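Local coordinates for protein aspartate carbamoyltransferase (Leishmania major, PDB 7K46) that probably catalyses the transfer of a carbamoyl group from carbamoyl phosphate to aspartate, an early step of pyrimidine synthesis, at residues D160-A165 against F187-V192. Numbering follows the deposited sequence.
Sequences DGIAIA and FALRKV
D160 receives A188 just where the chain leaves helix 174-186: the backbone N of A188 donates to OD1 of D160 over 2.8 Å, in a nearly straight bond (164°) on the anti side, tilted well out of the carboxylate plane. The same OD1 lies at the ring edge of F187, and the other oxygen, OD2, forms a salt bridge with R23, so a short acidic side chain ties two parts of the fold together.

Backbone bonds carry the pairing onward. G161 N reaches A188 O at 2.7 Å; the positive phi of G161 (94°) suits glycine, since a CB would press on the preceding carbonyl. I162 O accepts from R190 N at 2.9 Å and, weakly, from K191 N. Regular parallel pairing then begins, with I164 N bonded to K191 O at 3.0 Å and A163 CA-H directed at that same oxygen.

The side chains divide between two faces. I162 and L189 lie side by side, CG1 to CD2 3.8 Å, and I164 and V192 follow suit through their CG2 methyls; L183 of helix 174-186 covers L189 and I164. On the A163 and K191 face, the R190 chain bends at chi3 (63°), which turns NE back; the small CB of A163 lies over one guanidinium face, NH2 3.3 Å away, and NH1 is salt-bridged to D234. The extended K191 carries NZ away to a hydrogen bond with OE1 of Q222, its long chain reaching a partner beyond the two segments.

The two strands are neighbours in a right-handed beta-alpha-beta crossover of the Rossmann-like aspartate-binding domain. Polar bonds therefore fix the register at the strand starts, while L189, I164 and V192 pack against the crossover helix.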
# COMPACT_ATOMS: atom_id res chain seq x y z
N ASP A 160 14.75 -19.59 -30.69
CA ASP A 160 15.05 -20.62 -31.68
C ASP A 160 16.55 -20.85 -31.76
O ASP A 160 17.33 -19.89 -31.82
CB ASP A 160 14.51 -20.21 -33.05
CG ASP A 160 13.00 -20.22 -33.12
OD1 ASP A 160 12.36 -21.01 -32.39
OD2 ASP A 160 12.46 -19.46 -33.95
N GLY A 161 16.95 -22.12 -31.75
CA GLY A 161 18.32 -22.50 -31.97
C GLY A 161 19.19 -22.68 -30.74
O GLY A 161 20.33 -23.14 -30.87
N ILE A 162 18.69 -22.37 -29.53
CA ILE A 162 19.57 -22.32 -28.37
C ILE A 162 19.77 -23.71 -27.78
O ILE A 162 18.93 -24.61 -27.91
CB ILE A 162 19.03 -21.36 -27.28
CG1 ILE A 162 17.73 -21.89 -26.67
CG2 ILE A 162 18.91 -19.93 -27.80
CD1 ILE A 162 17.27 -21.09 -25.43
N ALA A 163 20.90 -23.86 -27.09
CA ALA A 163 21.10 -24.90 -26.10
C ALA A 163 20.98 -24.27 -24.72
O ALA A 163 21.65 -23.27 -24.43
CB ALA A 163 22.47 -25.57 -26.26
N ILE A 164 20.15 -24.86 -23.87
CA ILE A 164 19.87 -24.31 -22.55
C ILE A 164 20.02 -25.42 -21.52
O ILE A 164 19.60 -26.56 -21.76
CB ILE A 164 18.45 -23.69 -22.49
CG1 ILE A 164 18.12 -23.20 -21.06
CG2 ILE A 164 17.40 -24.67 -22.99
CD1 ILE A 164 16.86 -22.35 -20.99
N ALA A 165 20.63 -25.10 -20.38
CA ALA A 165 20.72 -26.02 -19.25
C ALA A 165 19.74 -25.56 -18.18
O ALA A 165 19.75 -24.39 -17.79
CB ALA A 165 22.14 -26.07 -18.68
N PHE A 187 9.39 -23.39 -29.63
CA PHE A 187 10.65 -22.91 -30.17
C PHE A 187 11.49 -24.06 -30.69
O PHE A 187 11.48 -25.18 -30.16
CB PHE A 187 11.43 -22.13 -29.12
CG PHE A 187 10.74 -20.87 -28.67
CD1 PHE A 187 10.95 -19.67 -29.35
CD2 PHE A 187 9.87 -20.88 -27.60
CE1 PHE A 187 10.31 -18.51 -28.95
CE2 PHE A 187 9.23 -19.72 -27.19
CZ PHE A 187 9.45 -18.53 -27.87
N ALA A 188 12.25 -23.77 -31.75
CA ALA A 188 13.13 -24.74 -32.39
C ALA A 188 14.46 -24.82 -31.62
O ALA A 188 15.52 -24.42 -32.10
CB ALA A 188 13.35 -24.37 -33.85
N LEU A 189 14.37 -25.34 -30.40
CA LEU A 189 15.55 -25.50 -29.57
C LEU A 189 16.54 -26.46 -30.23
O LEU A 189 16.15 -27.39 -30.92
CB LEU A 189 15.17 -26.04 -28.20
CG LEU A 189 14.08 -25.28 -27.44
CD1 LEU A 189 13.84 -25.99 -26.12
CD2 LEU A 189 14.50 -23.84 -27.22
N ARG A 190 17.83 -26.22 -29.99
CA ARG A 190 18.82 -27.21 -30.37
C ARG A 190 18.94 -28.30 -29.31
O ARG A 190 18.91 -29.49 -29.63
CB ARG A 190 20.18 -26.55 -30.61
CG ARG A 190 21.31 -27.56 -30.88
CD ARG A 190 22.54 -26.90 -31.48
NE ARG A 190 23.15 -25.93 -30.58
CZ ARG A 190 23.97 -26.24 -29.58
NH1 ARG A 190 24.24 -27.50 -29.28
NH2 ARG A 190 24.51 -25.27 -28.84
N LYS A 191 19.04 -27.92 -28.04
CA LYS A 191 19.35 -28.91 -27.02
C LYS A 191 18.94 -28.39 -25.66
O LYS A 191 19.09 -27.20 -25.38
CB LYS A 191 20.85 -29.23 -27.04
CG LYS A 191 21.27 -30.38 -26.13
CD LYS A 191 22.67 -30.83 -26.51
CE LYS A 191 23.03 -32.16 -25.87
NZ LYS A 191 24.45 -32.54 -26.18
N VAL A 192 18.44 -29.29 -24.81
CA VAL A 192 18.16 -28.99 -23.41
C VAL A 192 19.00 -29.93 -22.55
O VAL A 192 18.86 -31.16 -22.65
CB VAL A 192 16.67 -29.14 -23.05
CG1 VAL A 192 16.46 -28.90 -21.54
CG2 VAL A 192 15.79 -28.20 -23.88